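PDB 6HXJ: ATP-citrate lyase beta-subunit from Chlorobium limicola, which probably catalyses, as part of ATP-citrate lyase, the ATP- and CoA-dependent cleavage of citrate to oxaloacetate and acetyl-CoA, with release of ADP and phosphate. Local coordinates for residues Q150-A155 against I164-G169; D180-Q185 against H218-F223; I316-A321 against V351-R356. All coordinates share one frame; numbering follows the deposited sequence.

Interaction 1 of 3, residues Q150-A155 against I164-G169; sequences QLTELA and IAERVG
A helix-loop-helix unit of the ATP-grasp region places residues 150-155 of helix 148-158 across residues 164-169 of helix 163-181, with an angle of 121° between their directions and an axis separation of 7.6 Å. The crossing is lined mainly by small residues. Ala-165 and Gly-169, one helical turn apart, form much of the surface against which the other helix lies, and the CA atoms of Thr-152 and Gly-169 come within 4.4 Å. A CB on Gly-169 would point straight at residues 150-155, so the missing side chain is what permits this approach of backbone to backbone. Thr-152 supplies the central branch: its CG2 is anti to the carbonyl carbon and rests against the main chain of the second helix, 3.6 Å from Glu-166 CA. The same torsion (chi1 86°) puts OG1 between the backbone N and the carbonyl carbon, where it hydrogen-bonds to Glu-149 O in its own helix, satisfying the hydroxyl without a partner on the other side. One turn further along, the methyl of Ala-155 meets Val-168 CG1 at 3.8 Å and Ala-165 CB at 4.1 Å. Leu-151 flanks the other end of the crossing, its CD1 3.7 Å from Gly-169 O, and continues along helix 163-181 to Cys-172, Ser-173 and Ile-176. Leu-151 and Leu-154 pack on Leu-118 of strand 115-121, and Leu-154 and Val-168 on Ile-120. The Ala-165/Gly-169 spacing resembles a small-xxx-small pattern, here used in a steep crossing of two helices packed on a beta-sheet.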
ATOM      1  N   GLN A 150      56.853 -18.308  51.307  1.00103.44           N
ATOM      2  CA  GLN A 150      57.010 -19.677  50.804  1.00100.88           C
ATOM      3  C   GLN A 150      58.118 -19.722  49.768  1.00103.36           C
ATOM      4  O   GLN A 150      58.975 -20.603  49.819  1.00103.01           O
ATOM      5  CB  GLN A 150      55.704 -20.169  50.163  1.00 99.39           C
ATOM      6  CG  GLN A 150      54.531 -20.227  51.114  1.00110.43           C
ATOM      7  CD  GLN A 150      53.331 -20.893  50.475  1.00123.82           C
ATOM      8  OE1 GLN A 150      52.338 -20.245  50.133  1.00107.79           O
ATOM      9  NE2 GLN A 150      53.385 -22.209  50.317  1.00120.62           N
ATOM     10  N   LEU A 151      58.056 -18.785  48.809  1.00 99.21           N
ATOM     11  CA  LEU A 151      59.052 -18.655  47.767  1.00 98.11           C
ATOM     12  C   LEU A 151      60.408 -18.360  48.383  1.00106.43           C
ATOM     13  O   LEU A 151      61.385 -18.980  47.985  1.00106.35           O
ATOM     14  CB  LEU A 151      58.614 -17.605  46.752  1.00 96.50           C
ATOM     15  CG  LEU A 151      57.361 -18.021  45.927  1.00 97.93           C
ATOM     16  CD1 LEU A 151      56.809 -16.880  45.145  1.00 97.23           C
ATOM     17  CD2 LEU A 151      57.600 -19.265  45.084  1.00 96.33           C
ATOM     18  N   THR A 152      60.455 -17.500  49.415  1.00106.99           N
ATOM     19  CA  THR A 152      61.703 -17.227  50.128  1.00111.15           C
ATOM     20  C   THR A 152      62.218 -18.521  50.760  1.00117.50           C
ATOM     21  O   THR A 152      63.390 -18.833  50.601  1.00117.87           O
ATOM     22  CB  THR A 152      61.636 -16.034  51.101  1.00122.26           C
ATOM     23  OG1 THR A 152      61.151 -16.420  52.376  1.00127.42           O
ATOM     24  CG2 THR A 152      60.873 -14.845  50.563  1.00117.96           C
ATOM     25  N   GLU A 153      61.336 -19.309  51.400  1.00114.88           N
ATOM     26  CA  GLU A 153      61.695 -20.609  51.983  1.00116.35           C
ATOM     27  C   GLU A 153      62.182 -21.532  50.888  1.00117.87           C
ATOM     28  O   GLU A 153      63.161 -22.246  51.092  1.00119.26           O
ATOM     29  CB  GLU A 153      60.488 -21.234  52.707  1.00118.37           C
ATOM     30  CG  GLU A 153      60.626 -22.682  53.148  1.00126.52           C
ATOM     31  CD  GLU A 153      59.321 -23.454  53.094  1.00142.72           C
ATOM     32  OE1 GLU A 153      58.872 -23.787  51.972  1.00151.86           O
ATOM     33  OE2 GLU A 153      58.744 -23.718  54.175  1.00120.73           O
ATOM     34  N   LEU A 154      61.501 -21.520  49.728  1.00110.54           N
ATOM     35  CA  LEU A 154      61.907 -22.338  48.596  1.00107.30           C
ATOM     36  C   LEU A 154      63.324 -21.939  48.212  1.00111.58           C
ATOM     37  O   LEU A 154      64.178 -22.810  48.100  1.00111.74           O
ATOM     38  CB  LEU A 154      60.969 -22.242  47.389  1.00102.69           C
ATOM     39  CG  LEU A 154      61.465 -23.076  46.183  1.00104.47           C
ATOM     40  CD1 LEU A 154      61.570 -24.565  46.512  1.00105.45           C
ATOM     41  CD2 LEU A 154      60.685 -22.812  44.927  1.00103.71           C
ATOM     42  N   ALA A 155      63.583 -20.635  48.069  1.00107.88           N
ATOM     43  CA  ALA A 155      64.911 -20.134  47.786  1.00109.05           C
ATOM     44  C   ALA A 155      65.868 -20.625  48.879  1.00118.85           C
ATOM     45  O   ALA A 155      66.914 -21.181  48.561  1.00120.33           O
ATOM     46  CB  ALA A 155      64.889 -18.621  47.741  1.00110.11           C
ATOM     47  N   ILE A 164      69.152 -12.184  49.806  1.00134.81           N
ATOM     48  CA  ILE A 164      68.968 -12.623  48.416  1.00129.65           C
ATOM     49  C   ILE A 164      67.765 -13.557  48.286  1.00128.65           C
ATOM     50  O   ILE A 164      67.100 -13.560  47.261  1.00124.80           O
ATOM     51  CB  ILE A 164      70.283 -13.300  47.923  1.00133.41           C
ATOM     52  CG1 ILE A 164      71.536 -12.576  48.423  1.00138.91           C
ATOM     53  CG2 ILE A 164      70.322 -13.474  46.408  1.00131.68           C
ATOM     54  CD1 ILE A 164      72.383 -13.399  49.332  1.00149.44           C
ATOM     55  N   ALA A 165      67.531 -14.384  49.312  1.00124.47           N
ATOM     56  CA  ALA A 165      66.458 -15.369  49.321  1.00120.19           C
ATOM     57  C   ALA A 165      65.150 -14.678  49.126  1.00122.19           C
ATOM     58  O   ALA A 165      64.390 -15.072  48.250  1.00118.79           O
ATOM     59  CB  ALA A 165      66.458 -16.132  50.624  1.00123.37           C
ATOM     60  N   GLU A 166      64.908 -13.615  49.900  1.00121.36           N
ATOM     61  CA  GLU A 166      63.704 -12.808  49.783  1.00120.67           C
ATOM     62  C   GLU A 166      63.635 -12.253  48.377  1.00121.95           C
ATOM     63  O   GLU A 166      62.617 -12.404  47.717  1.00119.31           O
ATOM     64  CB  GLU A 166      63.731 -11.665  50.801  1.00126.99           C
ATOM     65  CG  GLU A 166      63.844 -12.133  52.243  1.00143.91           C
ATOM     66  CD  GLU A 166      63.962 -11.034  53.279  1.00175.10           C
ATOM     67  OE1 GLU A 166      63.057 -10.169  53.330  1.00168.64           O
ATOM     68  OE2 GLU A 166      64.938 -11.057  54.065  1.00178.69           O
ATOM     69  N   ARG A 167      64.743 -11.661  47.909  1.00119.46           N
ATOM     70  CA  ARG A 167      64.875 -11.088  46.577  1.00117.43           C
ATOM     71  C   ARG A 167      64.545 -12.098  45.506  1.00115.77           C
ATOM     72  O   ARG A 167      63.765 -11.790  44.612  1.00113.13           O
ATOM     73  CB  ARG A 167      66.287 -10.537  46.374  1.00121.93           C
ATOM     74  CG  ARG A 167      66.478  -9.151  46.948  1.00136.68           C
ATOM     75  CD  ARG A 167      67.885  -8.656  46.715  1.00157.11           C
ATOM     76  NE  ARG A 167      68.205  -7.509  47.569  1.00177.90           N
ATOM     77  CZ  ARG A 167      68.120  -6.234  47.194  1.00196.52           C
ATOM     78  NH1 ARG A 167      68.444  -5.265  48.038  1.00187.44           N
ATOM     79  NH2 ARG A 167      67.723  -5.920  45.966  1.00183.16           N
ATOM     80  N   VAL A 168      65.100 -13.303  45.613  1.00110.60           N
ATOM     81  CA  VAL A 168      64.833 -14.397  44.699  1.00106.22           C
ATOM     82  C   VAL A 168      63.350 -14.715  44.785  1.00106.27           C
ATOM     83  O   VAL A 168      62.687 -14.743  43.755  1.00103.19           O
ATOM     84  CB  VAL A 168      65.714 -15.619  45.003  1.00111.05           C
ATOM     85  CG1 VAL A 168      65.182 -16.865  44.329  1.00107.72           C
ATOM     86  CG2 VAL A 168      67.152 -15.367  44.570  1.00113.08           C
ATOM     87  N   GLY A 169      62.839 -14.889  46.003  1.00103.00           N
ATOM     88  CA  GLY A 169      61.430 -15.155  46.251  1.00101.11           C
ATOM     89  C   GLY A 169      60.528 -14.140  45.581  1.00104.14           C
ATOM     90  O   GLY A 169      59.594 -14.520  44.865  1.00101.31           O
TER

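Interaction 2 of 3, residues D180-Q185 against H218-F223; sequences DNEDAQ and HADWDF
Glu-182 sets out with CG anti to its carbonyl carbon and then bends sharply at chi2 (-54°), so that its carboxylate curls toward the loop; His-218 and Trp-221 likewise each carry CG anti to the carbonyl carbon, beside the backbone N. The result is a hydrogen bond from Trp-221 NE1 to Glu-182 OE1 of 3.0 Å, with 162° at the hydrogen. The oxygen lies close to the indole plane and is met nearly along its C-O axis. Its twin, OE2, takes a salt bridge from Lys-15 and a hydrogen bond from Trp-16 NE1, leaving the buried carboxylate gripped by two indoles and a lysine. Lys-15 also pairs with Asp-220 and probably offsets the repulsion between the two acids. A type I beta turn from His-218 to Trp-221 folds the loop back on itself and lays the imidazole over the indole: Trp-221 CZ2 sits 3.6 Å from the His-218 ring plane, over its centre. Phe-223 CZ lies over the opposite indole face, toward the rim. The imidazole edge is directed at the segment where helix 163-181 gives way to strand 184-195. There His-218 NE2 makes a weak hydrogen bond of 3.4 Å to Asn-181 O, while Asp-183 OD2 stands 3.1 Å from His-218 CE1, its carboxylate turned 89° to the ring. ND1 bonds weakly to Ala-214 O, so a protonated imidazole is possible, although Arg-217, salt-bridged to Asp-183 OD1, would partly offset the aspartate's influence.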
ATOM      1  N   ASP A 180      50.930 -16.887  35.199  1.00 88.92           N
ATOM      2  CA  ASP A 180      49.490 -16.933  35.416  1.00 91.56           C
ATOM      3  C   ASP A 180      48.751 -16.018  34.422  1.00 96.37           C
ATOM      4  O   ASP A 180      47.878 -16.475  33.672  1.00 96.52           O
ATOM      5  CB  ASP A 180      49.176 -16.544  36.878  1.00 96.94           C
ATOM      6  CG  ASP A 180      47.957 -17.211  37.503  1.00123.35           C
ATOM      7  OD1 ASP A 180      47.146 -16.494  38.140  1.00128.69           O
ATOM      8  OD2 ASP A 180      47.885 -18.462  37.480  1.00133.48           O
ATOM      9  N   ASN A 181      49.191 -14.759  34.360  1.00 93.20           N
ATOM     10  CA  ASN A 181      48.581 -13.702  33.571  1.00 93.84           C
ATOM     11  C   ASN A 181      48.885 -13.699  32.068  1.00 94.30           C
ATOM     12  O   ASN A 181      48.130 -13.107  31.293  1.00 93.20           O
ATOM     13  CB  ASN A 181      48.927 -12.385  34.180  1.00 95.44           C
ATOM     14  CG  ASN A 181      48.088 -12.155  35.427  1.00107.16           C
ATOM     15  OD1 ASN A 181      46.945 -11.693  35.354  1.00106.56           O
ATOM     16  ND2 ASN A 181      48.594 -12.525  36.601  1.00 91.57           N
ATOM     17  N   GLU A 182      49.978 -14.321  31.643  1.00 88.70           N
ATOM     18  CA  GLU A 182      50.292 -14.314  30.222  1.00 87.70           C
ATOM     19  C   GLU A 182      49.915 -15.608  29.494  1.00 88.09           C
ATOM     20  O   GLU A 182      50.341 -15.800  28.355  1.00 88.52           O
ATOM     21  CB  GLU A 182      51.778 -13.954  29.950  1.00 88.93           C
ATOM     22  CG  GLU A 182      52.185 -12.524  30.275  1.00 94.06           C
ATOM     23  CD  GLU A 182      51.380 -11.392  29.664  1.00109.74           C
ATOM     24  OE1 GLU A 182      51.035 -11.461  28.461  1.00112.01           O
ATOM     25  OE2 GLU A 182      51.117 -10.415  30.396  1.00 96.92           O
ATOM     26  N   ASP A 183      49.144 -16.494  30.115  1.00 81.91           N
ATOM     27  CA  ASP A 183      48.785 -17.768  29.483  1.00 80.06           C
ATOM     28  C   ASP A 183      50.030 -18.567  29.004  1.00 80.70           C
ATOM     29  O   ASP A 183      50.003 -19.149  27.927  1.00 80.99           O
ATOM     30  CB  ASP A 183      47.762 -17.559  28.321  1.00 82.82           C
ATOM     31  CG  ASP A 183      46.294 -17.634  28.748  1.00 95.14           C
ATOM     32  OD1 ASP A 183      45.794 -18.780  29.004  1.00 94.08           O
ATOM     33  OD2 ASP A 183      45.619 -16.573  28.748  1.00 99.55           O
ATOM     34  N   ALA A 184      51.116 -18.568  29.782  1.00 75.19           N
ATOM     35  CA  ALA A 184      52.334 -19.267  29.375  1.00 73.89           C
ATOM     36  C   ALA A 184      52.188 -20.750  29.527  1.00 77.33           C
ATOM     37  O   ALA A 184      51.400 -21.200  30.341  1.00 79.82           O
ATOM     38  CB  ALA A 184      53.533 -18.782  30.181  1.00 74.59           C
ATOM     39  N   GLN A 185      52.959 -21.516  28.769  1.00 70.82           N
ATOM     40  CA  GLN A 185      53.061 -22.964  28.872  1.00 68.85           C
ATOM     41  C   GLN A 185      54.314 -23.236  29.713  1.00 74.07           C
ATOM     42  O   GLN A 185      54.352 -24.149  30.535  1.00 73.54           O
ATOM     43  CB  GLN A 185      53.165 -23.591  27.485  1.00 70.19           C
ATOM     44  CG  GLN A 185      51.848 -23.456  26.724  1.00 83.29           C
ATOM     45  CD  GLN A 185      51.940 -23.665  25.227  1.00 99.73           C
ATOM     46  OE1 GLN A 185      52.983 -23.502  24.585  1.00 90.44           O
ATOM     47  NE2 GLN A 185      50.807 -23.971  24.629  1.00 97.83           N
ATOM     48  N   HIS A 218      44.591 -11.238  24.996  1.00 92.55           N
ATOM     49  CA  HIS A 218      45.768 -10.354  25.044  1.00 93.34           C
ATOM     50  C   HIS A 218      45.914  -9.439  23.844  1.00103.32           C
ATOM     51  O   HIS A 218      46.426  -9.834  22.784  1.00102.25           O
ATOM     52  CB  HIS A 218      47.060 -11.152  25.220  1.00 90.23           C
ATOM     53  CG  HIS A 218      46.952 -12.212  26.254  1.00 89.98           C
ATOM     54  ND1 HIS A 218      46.413 -13.437  25.957  1.00 89.62           N
ATOM     55  CD2 HIS A 218      47.248 -12.168  27.569  1.00 90.86           C
ATOM     56  CE1 HIS A 218      46.420 -14.115  27.086  1.00 87.32           C
ATOM     57  NE2 HIS A 218      46.915 -13.394  28.083  1.00 88.24           N
ATOM     58  N   ALA A 219      45.540  -8.179  24.049  1.00105.89           N
ATOM     59  CA  ALA A 219      45.652  -7.123  23.043  1.00110.34           C
ATOM     60  C   ALA A 219      47.088  -6.541  22.955  1.00117.77           C
ATOM     61  O   ALA A 219      47.429  -5.883  21.968  1.00120.91           O
ATOM     62  CB  ALA A 219      44.660  -6.028  23.345  1.00114.84           C
ATOM     63  N   ASP A 220      47.925  -6.835  23.966  1.00112.78           N
ATOM     64  CA  ASP A 220      49.311  -6.392  24.021  1.00114.14           C
ATOM     65  C   ASP A 220      50.290  -7.351  23.320  1.00116.09           C
ATOM     66  O   ASP A 220      51.488  -7.057  23.274  1.00116.45           O
ATOM     67  CB  ASP A 220      49.724  -6.118  25.482  1.00116.11           C
ATOM     68  CG  ASP A 220      50.031  -7.328  26.355  1.00128.91           C
ATOM     69  OD1 ASP A 220      49.225  -8.294  26.349  1.00128.09           O
ATOM     70  OD2 ASP A 220      51.050  -7.288  27.081  1.00137.21           O
ATOM     71  N   TRP A 221      49.788  -8.469  22.762  1.00109.99           N
ATOM     72  CA  TRP A 221      50.594  -9.477  22.079  1.00107.34           C
ATOM     73  C   TRP A 221      50.895  -9.087  20.646  1.00115.84           C
ATOM     74  O   TRP A 221      50.410  -9.725  19.701  1.00116.16           O
ATOM     75  CB  TRP A 221      49.932 -10.863  22.155  1.00102.04           C
ATOM     76  CG  TRP A 221      50.114 -11.605  23.454  1.00 99.09           C
ATOM     77  CD1 TRP A 221      50.588 -11.107  24.639  1.00101.55           C
ATOM     78  CD2 TRP A 221      49.787 -12.977  23.699  1.00 95.37           C
ATOM     79  NE1 TRP A 221      50.604 -12.093  25.594  1.00 97.71           N
ATOM     80  CE2 TRP A 221      50.103 -13.250  25.050  1.00 97.55           C
ATOM     81  CE3 TRP A 221      49.270 -14.011  22.907  1.00 94.99           C
ATOM     82  CZ2 TRP A 221      49.904 -14.514  25.625  1.00 93.81           C
ATOM     83  CZ3 TRP A 221      49.070 -15.258  23.480  1.00 93.30           C
ATOM     84  CH2 TRP A 221      49.393 -15.503  24.818  1.00 92.12           C
ATOM     85  N   ASP A 222      51.706  -8.049  20.479  1.00115.82           N
ATOM     86  CA  ASP A 222      52.138  -7.589  19.161  1.00119.35           C
ATOM     87  C   ASP A 222      53.361  -8.407  18.710  1.00121.35           C
ATOM     88  O   ASP A 222      54.460  -7.874  18.593  1.00124.49           O
ATOM     89  CB  ASP A 222      52.382  -6.056  19.131  1.00126.15           C
ATOM     90  CG  ASP A 222      53.301  -5.438  20.188  1.00138.45           C
ATOM     91  OD1 ASP A 222      53.441  -6.025  21.286  1.00137.93           O
ATOM     92  OD2 ASP A 222      53.884  -4.363  19.913  1.00144.48           O
ATOM     93  N   PHE A 223      53.169  -9.724  18.518  1.00112.60           N
ATOM     94  CA  PHE A 223      54.182 -10.695  18.081  1.00110.54           C
ATOM     95  C   PHE A 223      53.519 -11.956  17.503  1.00114.56           C
ATOM     96  O   PHE A 223      52.356 -12.245  17.800  1.00112.01           O
ATOM     97  CB  PHE A 223      55.153 -11.088  19.223  1.00108.77           C
ATOM     98  CG  PHE A 223      54.515 -11.744  20.432  1.00105.47           C
ATOM     99  CD1 PHE A 223      54.206 -13.103  20.430  1.00104.61           C
ATOM    100  CD2 PHE A 223      54.233 -11.008  21.572  1.00106.32           C
ATOM    101  CE1 PHE A 223      53.579 -13.696  21.527  1.00101.58           C
ATOM    102  CE2 PHE A 223      53.640 -11.614  22.681  1.00105.53           C
ATOM    103  CZ  PHE A 223      53.327 -12.955  22.655  1.00100.32           C
TER

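Interaction 3 of 3, residues I316-A321 against V351-R356; sequences IIVGGA and VKIWVR
Ile-316 and Ile-353 lie side by side and point the same way from adjacent parallel strands, Ile-316 CD1 reaching Ile-353 CG1 at 3.5 Å. Val-318 joins the same face, its CG2 3.8 Å from Ile-353 CG2. On the reverse face Ile-317, bent so that CD1 swings toward its neighbour, crosses Trp-354 obliquely and meets CD1 of the indole at 3.7 Å. Between the faces four backbone hydrogen bonds link the strands, among them Trp-354 N to Ile-316 O at 2.7 Å. At the end of its strand Arg-356 bends at chi2 and brings NH1 to Gly-320 O (2.9 Å), which lies close to the guanidinium plane. NE and NH2 bind the carbonyls of Met-386 and Arg-384, and NH1 also salt-bridges an acidic side chain of another protein chain. An alanine in place of Arg-356 would remove the guanidinium's bonds and would probably loosen the loop at Gly-320, whose next residue, Ala-321, has its side chain about 5 Å from a bound citrate anion. In this beta-alpha-beta unit helix 328-344 covers Ile-316, Val-318 and Ile-353 with Phe-339, helix 391-397 packs on Ile-317 and Trp-354, and strands 261-266 and 378-382 flank the pair.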
ATOM      1  N   ILE A 316      50.845 -40.158  -5.408  1.00 96.19           N
ATOM      2  CA  ILE A 316      50.084 -39.194  -4.593  1.00 94.30           C
ATOM      3  C   ILE A 316      49.155 -40.039  -3.701  1.00 98.36           C
ATOM      4  O   ILE A 316      48.442 -40.904  -4.219  1.00 98.70           O
ATOM      5  CB  ILE A 316      49.266 -38.103  -5.380  1.00 97.30           C
ATOM      6  CG1 ILE A 316      50.106 -37.331  -6.433  1.00 98.67           C
ATOM      7  CG2 ILE A 316      48.553 -37.107  -4.414  1.00 96.73           C
ATOM      8  CD1 ILE A 316      49.271 -36.599  -7.461  1.00 91.05           C
ATOM      9  N   ILE A 317      49.209 -39.810  -2.363  1.00 93.63           N
ATOM     10  CA  ILE A 317      48.357 -40.514  -1.420  1.00 92.12           C
ATOM     11  C   ILE A 317      47.248 -39.583  -0.977  1.00 95.14           C
ATOM     12  O   ILE A 317      47.460 -38.688  -0.154  1.00 93.05           O
ATOM     13  CB  ILE A 317      49.119 -41.187  -0.228  1.00 95.38           C
ATOM     14  CG1 ILE A 317      50.292 -42.098  -0.681  1.00 97.70           C
ATOM     15  CG2 ILE A 317      48.168 -41.945   0.711  1.00 94.89           C
ATOM     16  CD1 ILE A 317      49.997 -43.227  -1.659  1.00103.74           C
ATOM     17  N   VAL A 318      46.063 -39.787  -1.569  1.00 92.84           N
ATOM     18  CA  VAL A 318      44.854 -39.029  -1.276  1.00 91.01           C
ATOM     19  C   VAL A 318      44.070 -39.921  -0.324  1.00 95.18           C
ATOM     20  O   VAL A 318      43.157 -40.643  -0.735  1.00 96.81           O
ATOM     21  CB  VAL A 318      44.065 -38.640  -2.570  1.00 96.14           C
ATOM     22  CG1 VAL A 318      42.891 -37.726  -2.247  1.00 94.42           C
ATOM     23  CG2 VAL A 318      44.975 -37.974  -3.595  1.00 97.81           C
ATOM     24  N   GLY A 319      44.503 -39.946   0.930  1.00 90.00           N
ATOM     25  CA  GLY A 319      43.898 -40.785   1.955  1.00 88.26           C
ATOM     26  C   GLY A 319      43.145 -40.052   3.036  1.00 89.25           C
ATOM     27  O   GLY A 319      43.050 -38.821   3.057  1.00 88.07           O
ATOM     28  N   GLY A 320      42.632 -40.832   3.952  1.00 84.74           N
ATOM     29  CA  GLY A 320      41.917 -40.322   5.097  1.00 82.84           C
ATOM     30  C   GLY A 320      41.069 -41.403   5.702  1.00 89.04           C
ATOM     31  O   GLY A 320      40.909 -42.497   5.140  1.00 90.62           O
ATOM     32  N   ALA A 321      40.515 -41.095   6.868  1.00 84.71           N
ATOM     33  CA  ALA A 321      39.636 -42.013   7.576  1.00 84.58           C
ATOM     34  C   ALA A 321      38.214 -41.801   7.059  1.00 87.32           C
ATOM     35  O   ALA A 321      38.031 -41.257   5.960  1.00 88.34           O
ATOM     36  CB  ALA A 321      39.714 -41.739   9.072  1.00 84.94           C
ATOM     37  N   VAL A 351      52.855 -39.814 -12.798  1.00116.35           N
ATOM     38  CA  VAL A 351      52.468 -39.990 -11.396  1.00112.45           C
ATOM     39  C   VAL A 351      51.146 -40.769 -11.269  1.00115.08           C
ATOM     40  O   VAL A 351      50.208 -40.562 -12.052  1.00114.98           O
ATOM     41  CB  VAL A 351      52.444 -38.663 -10.599  1.00113.55           C
ATOM     42  CG1 VAL A 351      53.789 -37.954 -10.664  1.00114.42           C
ATOM     43  CG2 VAL A 351      51.351 -37.764 -11.116  1.00113.11           C
ATOM     44  N   LYS A 352      51.143 -41.742 -10.362  1.00111.09           N
ATOM     45  CA  LYS A 352      49.982 -42.565 -10.048  1.00110.14           C
ATOM     46  C   LYS A 352      49.342 -41.933  -8.807  1.00111.64           C
ATOM     47  O   LYS A 352      50.053 -41.503  -7.895  1.00109.86           O
ATOM     48  CB  LYS A 352      50.397 -44.033  -9.784  1.00113.63           C
ATOM     49  CG  LYS A 352      50.995 -44.724 -11.009  1.00121.91           C
ATOM     50  CD  LYS A 352      51.636 -46.065 -10.685  1.00129.45           C
ATOM     51  CE  LYS A 352      52.327 -46.674 -11.887  1.00137.61           C
ATOM     52  NZ  LYS A 352      51.370 -47.340 -12.813  1.00144.31           N
ATOM     53  N   ILE A 353      48.020 -41.825  -8.790  1.00107.63           N
ATOM     54  CA  ILE A 353      47.273 -41.263  -7.663  1.00104.53           C
ATOM     55  C   ILE A 353      46.584 -42.435  -6.959  1.00110.09           C
ATOM     56  O   ILE A 353      46.017 -43.302  -7.629  1.00111.44           O
ATOM     57  CB  ILE A 353      46.272 -40.137  -8.123  1.00106.47           C
ATOM     58  CG1 ILE A 353      47.033 -38.956  -8.792  1.00107.37           C
ATOM     59  CG2 ILE A 353      45.419 -39.621  -6.958  1.00103.60           C
ATOM     60  CD1 ILE A 353      46.219 -37.983  -9.612  1.00108.49           C
ATOM     61  N   TRP A 354      46.664 -42.473  -5.606  1.00105.61           N
ATOM     62  CA  TRP A 354      46.052 -43.502  -4.756  1.00104.42           C
ATOM     63  C   TRP A 354      45.016 -42.845  -3.859  1.00102.20           C
ATOM     64  O   TRP A 354      45.357 -41.992  -3.038  1.00 99.66           O
ATOM     65  CB  TRP A 354      47.120 -44.245  -3.931  1.00104.43           C
ATOM     66  CG  TRP A 354      48.218 -44.841  -4.763  1.00109.20           C
ATOM     67  CD1 TRP A 354      49.385 -44.244  -5.145  1.00112.92           C
ATOM     68  CD2 TRP A 354      48.213 -46.135  -5.366  1.00112.77           C
ATOM     69  NE1 TRP A 354      50.122 -45.098  -5.925  1.00116.02           N
ATOM     70  CE2 TRP A 354      49.431 -46.272  -6.073  1.00119.47           C
ATOM     71  CE3 TRP A 354      47.311 -47.217  -5.343  1.00115.78           C
ATOM     72  CZ2 TRP A 354      49.766 -47.443  -6.767  1.00122.90           C
ATOM     73  CZ3 TRP A 354      47.641 -48.376  -6.030  1.00121.55           C
ATOM     74  CH2 TRP A 354      48.858 -48.483  -6.731  1.00124.77           C
ATOM     75  N   VAL A 355      43.746 -43.211  -4.051  1.00 96.74           N
ATOM     76  CA  VAL A 355      42.624 -42.650  -3.315  1.00 93.41           C
ATOM     77  C   VAL A 355      41.985 -43.704  -2.412  1.00 96.80           C
ATOM     78  O   VAL A 355      41.685 -44.814  -2.861  1.00 98.33           O
ATOM     79  CB  VAL A 355      41.581 -41.979  -4.267  1.00 96.66           C
ATOM     80  CG1 VAL A 355      40.458 -41.301  -3.487  1.00 93.61           C
ATOM     81  CG2 VAL A 355      42.246 -40.972  -5.188  1.00 97.29           C
ATOM     82  N   ARG A 356      41.797 -43.350  -1.138  1.00 89.98           N
ATOM     83  CA  ARG A 356      41.087 -44.158  -0.142  1.00 88.69           C
ATOM     84  C   ARG A 356      40.421 -43.164   0.793  1.00 89.52           C
ATOM     85  O   ARG A 356      41.106 -42.380   1.456  1.00 88.37           O
ATOM     86  CB  ARG A 356      41.999 -45.151   0.616  1.00 86.94           C
ATOM     87  CG  ARG A 356      41.240 -46.167   1.469  1.00 90.91           C
ATOM     88  CD  ARG A 356      40.960 -45.630   2.860  1.00 93.97           C
ATOM     89  NE  ARG A 356      40.247 -46.592   3.694  1.00 88.17           N
ATOM     90  CZ  ARG A 356      39.633 -46.291   4.830  1.00 93.69           C
ATOM     91  NH1 ARG A 356      39.621 -45.036   5.278  1.00 85.64           N
ATOM     92  NH2 ARG A 356      39.009 -47.235   5.520  1.00 77.87           N
TER

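How the interactions relate
Along the chain the three contacts follow in series, each closing before the next opens. Interactions 1 and 2 share helix 163-181, the first near its start and the second at its end, with centres about 26 Å apart in the ATP-grasp part of the chain; the helix thus connects the helical pair to the loop 218-223. Interaction 3 lies in the citrate-binding part, on the opposite side of the chain's centre, its own centre about 59 Å from that of interaction 1 and about 41 Å from that of interaction 2. It belongs to a separate, mixed sheet close to bound citrate. The contacts therefore belong to two distinct regions of the subunit and do not touch one another.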